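Local coordinates for protein proline dehydrogenase (Bradyrhizobium japonicum USDA 110, PDB 3HAZ) that probably oxidises proline to glutamate in two steps, with an FAD-dependent proline dehydrogenase and an NAD-dependent aldehyde dehydrogenase in one chain, at residues Thr569-Gly572 against Ile573-Ala576; Cys618-Tyr621 against Ala622-Arg626; Gln262-Asp265 against Leu266-Ala270; Arg202-Ala205 against Asp206-Tyr210. All coordinates share one frame; numbering follows the deposited sequence.

Interaction 1: residues Thr569-Gly572 against Ile573-Ala576; sequences TPAG and IRAA
P570 O receives the backbone N of R574 at 3.1 Å, and this bond closes the first turn of a helix. I573 N also reaches P570 O, but that bond is weak. One residue on, A575 N binds A571 O at 2.8 Å. A576 N binds G572 O at 3.0 Å. P570 sits at the N-cap position, so these residues form the N-terminal turn of helix 571-587. This helix belongs to the aldehyde dehydrogenase part of the chain and packs on helix 604-629, where R574 touches F629 and A575 touches A622. The side chain of R574 runs back toward the start of the turn. Its chain bends at chi3 (-66°), which carries the guanidinium beside the backbone of T569. There NH1 makes a weak bond to T569 O at 2.8 Å. The CA of A571 lies over the centre of one guanidinium face, 4.1 Å above the plane. R574 NE is bonded to M675 O. Replacing R574 by alanine would probably leave M675 O without this donor and the backbone of A571 without the flat group lying against it. On another side of the turn I573 packs back on T569 and P570. Its CG2 meets T569 CG2 at 3.7 Å, the two side chains crossing at about a right angle. Its CD1 reaches P570 CG at 3.9 Å, and here the side chains run alongside each other. T569 OG1 bonds to G565 O, in the preceding helix.

Interaction 2: residues Cys618-Tyr621 against Ala622-Arg626; sequences CRYY and AAQGR. With SO4 (sulfate ion), chain G.
Y620 and Q624, one helical turn apart, meet through a CH-pi contact. CG of Q624 lies over one face of the Y620 ring, 3.7 Å from its centroid and displaced toward CZ, which it approaches to 3.4 Å. CG of Y620 is anti to the backbone N (chi1 178°), which lays the ring along the helix beside Q624. The Q624 chain bends at chi2, and its amide plane lies 18° from the ring plane. A serine in place of Y620 would probably leave CG of Q624 without its aromatic platform and its amide freer to turn. The backbone bonds are regular alpha-helical ones. Q624 N to Y620 O is 2.8 Å, and G625 N to Y621 O is 2.7 Å. Among the charged groups, R626 NE makes a weak bond of 2.9 Å to O3 of a sulfate, probably from the crystallisation liquor. R626 also pairs with E579, and R619 with E586. Both glutamates belong to helix 571-587, which packs along this part of helix 604-629 in the aldehyde dehydrogenase part of the chain. Y621 instead touches T671 and A672 of helix 664-675.

Interaction 3: residues Gln262-Asp265 against Leu266-Ala270; sequences QLLD and LAQRA
D265 and R269 form an i to i+4 salt bridge on helix 252-272, part of the proline dehydrogenase barrel, which is of the TIM-barrel clan. The carboxylate of D265 is anti to its backbone N (chi1 -172°), which swings it along the helix toward R269. The R269 chain is extended from CG to NE and brings the NE edge of its guanidinium to D265 OD1 at 2.9 Å. That oxygen lies close to the guanidinium plane, but NE comes from above the carboxylate plane, 41° out of it. The two planes are 35° apart. A water accepts from R269 NH2 and donates to D265 OD2, so it bridges NH2 and OD2 beside the direct NE to OD1 bond. L264 and Q268 make a second pair. L264 CG stands anti to its backbone N, and the isobutyl group leans toward Q268. The Q268 chain is extended beyond CG, and its amide nitrogen NE2 comes 3.6 Å from L264 CG. NE2 is bonded to S302 OG. L266 turns to another side and packs on F211 and Y214 of helix 204-223. A267 N to L263 O and Q268 N to L264 O, 3.0 Å and 2.9 Å, continue the helical backbone bonding. CG of Q268 also lies close to that same carbonyl, 3.0 Å from L264 O.

Interaction 4: residues Arg202-Ala205 against Asp206-Tyr210; sequences RTAA and DARRY
OD2 of D206 is gripped by two backbone amides. R202 N binds it at 3.1 Å, on the anti lone pair of OD2, directed away from OD1. T203 N adds a weak bond of 3.3 Å. In return, D206 N donates to T203 OG1 at 2.8 Å. The hydroxyl of T203 stands between its own backbone N and carbonyl carbon (chi1 77°), where it faces the first turn and can accept from D206 N. The D206 side chain is anti to its carbonyl carbon (chi1 -80°), which turns the carboxylate back toward R202 and T203. This carboxylate is buried, and the amides would probably favour its charged form. OD1 has a weak salt-bridge contact with R209 NH2 at 3.4 Å. R209 NH1 pairs with D451, which also accepts from Y210 OH. The R208 chain folds back over the first turn. CA of A205 sits over one face of its guanidinium, 3.7 Å above the plane and toward its rim. A204 O lies over the same face, and accepts from the backbone N of R208 at 3.2 Å. A207 N binds T203 O and R209 N binds A205 O in the same helical pattern. The side chain of R202 leads away from the turn to D780, in the aldehyde dehydrogenase part of the chain, and its NH2 bonds to G200 O. T203 touches M813 in that part as well. The reciprocal bonds of T203 and D206 make a capping box. It starts helix 204-223, the crossover helix of the beta-alpha-beta unit between strands 193-196 and 235-238.

Each of the four interactions joins adjoining residues within a helical turn, so none closes a long loop, and none nests in or crosses another. Along the chain, interaction 4 comes first, at the start of helix 204-223. Interaction 3 follows in helix 252-272, beyond strand 235-238. Their centres are about 16 Å apart in the proline dehydrogenase part, where helices 204-223 and 252-272 lie together. Interactions 1 and 2 lie in the aldehyde dehydrogenase part, on the opposite side of the chain's centre. These two touch: A575 CB is 3.6 Å from R626 CZ, joining helices 571-587 and 604-629. Interactions 1 and 3 have centres about 65 Å apart.

Interaction 1: residues Thr569-Gly572 against Ile573-Ala576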
loop_
_atom_site.group_PDB
_atom_site.type_symbol
_atom_site.label_atom_id
_atom_site.label_comp_id
_atom_site.label_asym_id
_atom_site.label_seq_id
_atom_site.Cartn_x
_atom_site.Cartn_y
_atom_site.Cartn_z
ATOM N N THR A 569 -37.983 1.728 -4.529
ATOM C CA THR A 569 -37.289 2.839 -3.883
ATOM C C THR A 569 -35.829 2.456 -3.601
ATOM O O THR A 569 -35.558 1.387 -3.059
ATOM C CB THR A 569 -38.006 3.251 -2.589
ATOM O OG1 THR A 569 -39.330 3.697 -2.912
ATOM C CG2 THR A 569 -37.248 4.370 -1.877
ATOM N N PRO A 570 -34.877 3.320 -3.992
ATOM C CA PRO A 570 -33.448 3.038 -3.773
ATOM C C PRO A 570 -33.127 2.640 -2.327
ATOM O O PRO A 570 -33.681 3.216 -1.388
ATOM C CB PRO A 570 -32.773 4.368 -4.120
ATOM C CG PRO A 570 -33.706 4.998 -5.139
ATOM C CD PRO A 570 -35.099 4.571 -4.744
ATOM N N ALA A 571 -32.231 1.668 -2.160
ATOM C CA ALA A 571 -31.876 1.159 -0.835
ATOM C C ALA A 571 -31.383 2.255 0.113
ATOM O O ALA A 571 -31.696 2.242 1.306
ATOM C CB ALA A 571 -30.844 0.042 -0.948
ATOM N N GLY A 572 -30.620 3.202 -0.419
ATOM C CA GLY A 572 -30.113 4.303 0.386
ATOM C C GLY A 572 -31.238 5.131 0.980
ATOM O O GLY A 572 -31.140 5.630 2.105
ATOM N N ILE A 573 -32.320 5.272 0.223
ATOM C CA ILE A 573 -33.479 6.023 0.693
ATOM C C ILE A 573 -34.253 5.239 1.758
ATOM O O ILE A 573 -34.740 5.817 2.731
ATOM C CB ILE A 573 -34.400 6.438 -0.477
ATOM C CG1 ILE A 573 -33.647 7.380 -1.424
ATOM C CG2 ILE A 573 -35.669 7.108 0.040
ATOM C CD1 ILE A 573 -34.469 7.847 -2.612
ATOM N N ARG A 574 -34.358 3.923 1.585
ATOM C CA ARG A 574 -34.992 3.093 2.604
ATOM C C ARG A 574 -34.161 3.129 3.891
ATOM O O ARG A 574 -34.701 3.285 4.988
ATOM C CB ARG A 574 -35.177 1.650 2.120
ATOM C CG ARG A 574 -35.801 1.527 0.732
ATOM C CD ARG A 574 -36.445 0.161 0.505
ATOM N NE ARG A 574 -35.476 -0.934 0.489
ATOM C CZ ARG A 574 -34.982 -1.491 -0.616
ATOM N NH1 ARG A 574 -35.353 -1.058 -1.810
ATOM N NH2 ARG A 574 -34.109 -2.490 -0.527
ATOM N N ALA A 575 -32.846 3.008 3.743
ATOM C CA ALA A 575 -31.933 3.036 4.885
ATOM C C ALA A 575 -32.026 4.360 5.635
ATOM O O ALA A 575 -31.990 4.401 6.873
ATOM C CB ALA A 575 -30.498 2.781 4.425
ATOM N N ALA A 576 -32.156 5.444 4.880
ATOM C CA ALA A 576 -32.246 6.769 5.475
ATOM C C ALA A 576 -33.505 6.891 6.328
ATOM O O ALA A 576 -33.512 7.594 7.337
ATOM C CB ALA A 576 -32.218 7.859 4.383
#

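Interaction 2: residues Cys618-Tyr621 against Ala622-Arg626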
loop_
_atom_site.group_PDB
_atom_site.type_symbol
_atom_site.label_atom_id
_atom_site.label_comp_id
_atom_site.label_asym_id
_atom_site.label_seq_id
_atom_site.Cartn_x
_atom_site.Cartn_y
_atom_site.Cartn_z
ATOM N N CYS A 618 -32.857 -0.290 14.015
ATOM C CA CYS A 618 -33.007 0.596 12.865
ATOM C C CYS A 618 -31.666 0.908 12.202
ATOM O O CYS A 618 -31.530 0.823 10.977
ATOM C CB CYS A 618 -33.705 1.896 13.271
ATOM S SG CYS A 618 -35.417 1.697 13.822
ATOM N N ARG A 619 -30.675 1.272 13.008
ATOM C CA ARG A 619 -29.380 1.666 12.463
ATOM C C ARG A 619 -28.625 0.472 11.892
ATOM O O ARG A 619 -27.983 0.574 10.857
ATOM C CB ARG A 619 -28.539 2.390 13.516
ATOM C CG ARG A 619 -29.174 3.672 14.029
ATOM C CD ARG A 619 -28.162 4.602 14.680
ATOM N NE ARG A 619 -28.808 5.826 15.150
ATOM C CZ ARG A 619 -29.236 6.012 16.395
ATOM N NH1 ARG A 619 -29.070 5.058 17.303
ATOM N NH2 ARG A 619 -29.825 7.152 16.732
ATOM N N TYR A 620 -28.723 -0.667 12.565
ATOM C CA TYR A 620 -28.041 -1.871 12.118
ATOM C C TYR A 620 -28.646 -2.434 10.828
ATOM O O TYR A 620 -27.922 -2.759 9.884
ATOM C CB TYR A 620 -28.044 -2.938 13.216
ATOM C CG TYR A 620 -27.385 -4.226 12.775
ATOM C CD1 TYR A 620 -26.003 -4.315 12.642
ATOM C CD2 TYR A 620 -28.146 -5.342 12.467
ATOM C CE1 TYR A 620 -25.397 -5.498 12.228
ATOM C CE2 TYR A 620 -27.551 -6.522 12.051
ATOM C CZ TYR A 620 -26.180 -6.592 11.932
ATOM O OH TYR A 620 -25.606 -7.768 11.512
ATOM N N TYR A 621 -29.969 -2.555 10.780
ATOM C CA TYR A 621 -30.599 -2.997 9.540
ATOM C C TYR A 621 -30.381 -1.982 8.412
ATOM O O TYR A 621 -30.252 -2.355 7.241
ATOM C CB TYR A 621 -32.087 -3.315 9.739
ATOM C CG TYR A 621 -32.314 -4.516 10.630
ATOM C CD1 TYR A 621 -31.396 -5.562 10.658
ATOM C CD2 TYR A 621 -33.445 -4.610 11.434
ATOM C CE1 TYR A 621 -31.589 -6.663 11.478
ATOM C CE2 TYR A 621 -33.649 -5.709 12.253
ATOM C CZ TYR A 621 -32.715 -6.731 12.272
ATOM O OH TYR A 621 -32.909 -7.826 13.083
ATOM N N ALA A 622 -30.322 -0.700 8.757
ATOM C CA ALA A 622 -30.041 0.299 7.730
ATOM C C ALA A 622 -28.652 0.044 7.160
ATOM O O ALA A 622 -28.453 0.072 5.945
ATOM C CB ALA A 622 -30.152 1.712 8.287
ATOM N N ALA A 623 -27.695 -0.232 8.045
ATOM C CA ALA A 623 -26.307 -0.433 7.639
ATOM C C ALA A 623 -26.121 -1.718 6.836
ATOM O O ALA A 623 -25.442 -1.720 5.813
ATOM C CB ALA A 623 -25.380 -0.422 8.865
ATOM N N GLN A 624 -26.700 -2.817 7.316
ATOM C CA GLN A 624 -26.648 -4.082 6.588
ATOM C C GLN A 624 -27.441 -3.953 5.289
ATOM O O GLN A 624 -27.084 -4.537 4.267
ATOM C CB GLN A 624 -27.209 -5.236 7.430
ATOM C CG GLN A 624 -26.415 -5.552 8.700
ATOM C CD GLN A 624 -24.959 -5.893 8.421
ATOM O OE1 GLN A 624 -24.049 -5.207 8.886
ATOM N NE2 GLN A 624 -24.733 -6.953 7.657
ATOM N N GLY A 625 -28.520 -3.181 5.338
ATOM C CA GLY A 625 -29.334 -2.942 4.161
ATOM C C GLY A 625 -28.561 -2.340 3.000
ATOM O O GLY A 625 -28.737 -2.759 1.852
ATOM N N ARG A 626 -27.707 -1.357 3.279
ATOM C CA ARG A 626 -26.921 -0.739 2.209
ATOM C C ARG A 626 -25.904 -1.715 1.645
ATOM O O ARG A 626 -25.670 -1.749 0.447
ATOM C CB ARG A 626 -26.201 0.523 2.686
ATOM C CG ARG A 626 -27.109 1.690 3.016
ATOM C CD ARG A 626 -26.282 2.955 3.233
ATOM N NE ARG A 626 -27.120 4.108 3.533
ATOM C CZ ARG A 626 -27.363 4.552 4.760
ATOM N NH1 ARG A 626 -28.143 5.609 4.940
ATOM N NH2 ARG A 626 -26.824 3.940 5.803
HETATM S S SO4 G . -26.330 5.950 0.097
HETATM O O1 SO4 G . -24.882 5.830 -0.046
HETATM O O2 SO4 G . -26.941 6.117 -1.222
HETATM O O3 SO4 G . -26.848 4.738 0.725
HETATM O O4 SO4 G . -26.648 7.108 0.927
#

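Interaction 3: residues Gln262-Asp265 against Leu266-Ala270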
loop_
_atom_site.group_PDB
_atom_site.type_symbol
_atom_site.label_atom_id
_atom_site.label_comp_id
_atom_site.label_asym_id
_atom_site.label_seq_id
_atom_site.Cartn_x
_atom_site.Cartn_y
_atom_site.Cartn_z
ATOM N N GLN A 262 -25.360 0.846 60.554
ATOM C CA GLN A 262 -24.372 -0.223 60.561
ATOM C C GLN A 262 -22.950 0.337 60.528
ATOM O O GLN A 262 -22.109 -0.045 61.341
ATOM C CB GLN A 262 -24.598 -1.167 59.374
ATOM C CG GLN A 262 -26.041 -1.607 59.197
ATOM C CD GLN A 262 -26.450 -2.724 60.132
ATOM O OE1 GLN A 262 -25.842 -2.937 61.186
ATOM N NE2 GLN A 262 -27.499 -3.448 59.752
ATOM N N LEU A 263 -22.688 1.239 59.584
ATOM C CA LEU A 263 -21.368 1.853 59.447
ATOM C C LEU A 263 -21.033 2.676 60.680
ATOM O O LEU A 263 -19.877 2.757 61.087
ATOM C CB LEU A 263 -21.303 2.756 58.208
ATOM C CG LEU A 263 -19.896 3.254 57.843
ATOM C CD1 LEU A 263 -18.998 2.092 57.419
ATOM C CD2 LEU A 263 -19.925 4.328 56.758
ATOM N N LEU A 264 -22.052 3.300 61.263
ATOM C CA LEU A 264 -21.862 4.077 62.483
ATOM C C LEU A 264 -21.422 3.183 63.644
ATOM O O LEU A 264 -20.491 3.513 64.371
ATOM C CB LEU A 264 -23.146 4.831 62.850
ATOM C CG LEU A 264 -23.062 5.658 64.132
ATOM C CD1 LEU A 264 -21.863 6.590 64.100
ATOM C CD2 LEU A 264 -24.348 6.442 64.366
ATOM N N ASP A 265 -22.100 2.052 63.810
ATOM C CA ASP A 265 -21.767 1.092 64.860
ATOM C C ASP A 265 -20.305 0.665 64.749
ATOM O O ASP A 265 -19.572 0.643 65.742
ATOM C CB ASP A 265 -22.695 -0.125 64.768
ATOM C CG ASP A 265 -22.549 -1.079 65.948
ATOM O OD1 ASP A 265 -21.558 -0.986 66.702
ATOM O OD2 ASP A 265 -23.437 -1.934 66.119
ATOM N N LEU A 266 -19.879 0.336 63.535
ATOM C CA LEU A 266 -18.493 -0.063 63.314
ATOM C C LEU A 266 -17.500 1.078 63.595
ATOM O O LEU A 266 -16.466 0.856 64.209
ATOM C CB LEU A 266 -18.306 -0.626 61.906
ATOM C CG LEU A 266 -18.968 -1.976 61.588
ATOM C CD1 LEU A 266 -18.725 -2.371 60.124
ATOM C CD2 LEU A 266 -18.486 -3.082 62.532
ATOM N N ALA A 267 -17.825 2.292 63.160
ATOM C CA ALA A 267 -16.976 3.457 63.418
ATOM C C ALA A 267 -16.821 3.718 64.921
ATOM O O ALA A 267 -15.736 4.053 65.393
ATOM C CB ALA A 267 -17.548 4.695 62.728
ATOM N N GLN A 268 -17.916 3.566 65.658
ATOM C CA GLN A 268 -17.905 3.747 67.104
ATOM C C GLN A 268 -16.989 2.722 67.774
ATOM O O GLN A 268 -16.262 3.041 68.711
ATOM C CB GLN A 268 -19.322 3.640 67.665
ATOM C CG GLN A 268 -20.298 4.716 67.159
ATOM C CD GLN A 268 -21.711 4.508 67.690
ATOM O OE1 GLN A 268 -22.063 3.408 68.128
ATOM N NE2 GLN A 268 -22.524 5.564 67.664
ATOM N N ARG A 269 -17.025 1.492 67.282
ATOM C CA ARG A 269 -16.191 0.435 67.830
ATOM C C ARG A 269 -14.721 0.720 67.561
ATOM O O ARG A 269 -13.864 0.428 68.395
ATOM C CB ARG A 269 -16.586 -0.913 67.236
ATOM C CG ARG A 269 -17.881 -1.479 67.808
ATOM C CD ARG A 269 -18.485 -2.496 66.856
ATOM N NE ARG A 269 -19.700 -3.094 67.390
ATOM C CZ ARG A 269 -19.718 -4.166 68.173
ATOM N NH1 ARG A 269 -18.580 -4.756 68.523
ATOM N NH2 ARG A 269 -20.872 -4.644 68.611
ATOM N N ALA A 270 -14.438 1.278 66.384
ATOM C CA ALA A 270 -13.083 1.662 66.014
ATOM C C ALA A 270 -12.631 2.857 66.855
ATOM O O ALA A 270 -11.501 2.902 67.336
ATOM C CB ALA A 270 -13.023 2.003 64.525
HETATM O O HOH W 1 -20.956 0.568 68.698
HETATM O O HOH W 2 -23.420 -3.892 67.779
#

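Interaction 4: residues Arg202-Ala205 against Asp206-Tyr210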
loop_
_atom_site.group_PDB
_atom_site.type_symbol
_atom_site.label_atom_id
_atom_site.label_comp_id
_atom_site.label_asym_id
_atom_site.label_seq_id
_atom_site.Cartn_x
_atom_site.Cartn_y
_atom_site.Cartn_z
ATOM N N ARG A 202 -24.353 -10.306 48.823
ATOM C CA ARG A 202 -25.454 -10.693 47.950
ATOM C C ARG A 202 -26.729 -10.960 48.745
ATOM O O ARG A 202 -27.830 -10.933 48.198
ATOM C CB ARG A 202 -25.084 -11.946 47.154
ATOM C CG ARG A 202 -24.459 -11.663 45.800
ATOM C CD ARG A 202 -23.208 -10.814 45.910
ATOM N NE ARG A 202 -22.610 -10.569 44.599
ATOM C CZ ARG A 202 -21.362 -10.160 44.408
ATOM N NH1 ARG A 202 -20.914 -9.972 43.174
ATOM N NH2 ARG A 202 -20.558 -9.947 45.449
ATOM N N THR A 203 -26.578 -11.238 50.035
ATOM C CA THR A 203 -27.718 -11.607 50.870
ATOM C C THR A 203 -27.696 -10.792 52.151
ATOM O O THR A 203 -26.674 -10.195 52.496
ATOM C CB THR A 203 -27.699 -13.108 51.232
ATOM O OG1 THR A 203 -26.736 -13.344 52.267
ATOM C CG2 THR A 203 -27.345 -13.951 50.007
ATOM N N ALA A 204 -28.828 -10.763 52.847
ATOM C CA ALA A 204 -28.918 -10.105 54.142
ATOM C C ALA A 204 -27.962 -10.772 55.128
ATOM O O ALA A 204 -27.279 -10.102 55.907
ATOM C CB ALA A 204 -30.366 -10.143 54.667
ATOM N N ALA A 205 -27.904 -12.097 55.088
ATOM C CA ALA A 205 -26.980 -12.812 55.955
ATOM C C ALA A 205 -25.514 -12.464 55.644
ATOM O O ALA A 205 -24.705 -12.372 56.562
ATOM C CB ALA A 205 -27.225 -14.324 55.896
ATOM N N ASP A 206 -25.172 -12.250 54.369
ATOM C CA ASP A 206 -23.799 -11.838 54.024
ATOM C C ASP A 206 -23.460 -10.523 54.714
ATOM O O ASP A 206 -22.390 -10.377 55.300
ATOM C CB ASP A 206 -23.625 -11.608 52.522
ATOM C CG ASP A 206 -23.443 -12.888 51.738
ATOM O OD1 ASP A 206 -22.931 -13.877 52.296
ATOM O OD2 ASP A 206 -23.802 -12.887 50.537
ATOM N N ALA A 207 -24.368 -9.555 54.600
ATOM C CA ALA A 207 -24.156 -8.233 55.183
ATOM C C ALA A 207 -23.933 -8.282 56.698
ATOM O O ALA A 207 -23.152 -7.498 57.231
ATOM C CB ALA A 207 -25.316 -7.303 54.847
ATOM N N ARG A 208 -24.630 -9.189 57.385
ATOM C CA ARG A 208 -24.468 -9.355 58.834
ATOM C C ARG A 208 -23.130 -10.016 59.149
ATOM O O ARG A 208 -22.440 -9.645 60.103
ATOM C CB ARG A 208 -25.606 -10.197 59.429
ATOM C CG ARG A 208 -26.997 -9.578 59.283
ATOM C CD ARG A 208 -28.012 -10.192 60.260
ATOM N NE ARG A 208 -28.287 -11.599 59.970
ATOM C CZ ARG A 208 -29.155 -12.010 59.047
ATOM N NH1 ARG A 208 -29.822 -11.119 58.324
ATOM N NH2 ARG A 208 -29.351 -13.306 58.839
ATOM N N ARG A 209 -22.773 -11.012 58.346
ATOM C CA ARG A 209 -21.519 -11.724 58.545
ATOM C C ARG A 209 -20.345 -10.765 58.396
ATOM O O ARG A 209 -19.420 -10.776 59.200
ATOM C CB ARG A 209 -21.387 -12.870 57.544
ATOM C CG ARG A 209 -20.034 -13.548 57.588
ATOM C CD ARG A 209 -20.043 -14.839 56.793
ATOM N NE ARG A 209 -20.289 -14.598 55.376
ATOM C CZ ARG A 209 -19.361 -14.179 54.526
ATOM N NH1 ARG A 209 -18.122 -13.947 54.953
ATOM N NH2 ARG A 209 -19.670 -13.991 53.251
ATOM N N TYR A 210 -20.386 -9.935 57.357
ATOM C CA TYR A 210 -19.310 -8.977 57.125
ATOM C C TYR A 210 -19.244 -7.949 58.239
ATOM O O TYR A 210 -18.157 -7.599 58.694
ATOM C CB TYR A 210 -19.476 -8.262 55.779
ATOM C CG TYR A 210 -19.174 -9.123 54.581
ATOM C CD1 TYR A 210 -17.953 -9.776 54.467
ATOM C CD2 TYR A 210 -20.107 -9.275 53.551
ATOM C CE1 TYR A 210 -17.664 -10.564 53.368
ATOM C CE2 TYR A 210 -19.826 -10.054 52.445
ATOM C CZ TYR A 210 -18.600 -10.696 52.359
ATOM O OH TYR A 210 -18.310 -11.472 51.263
#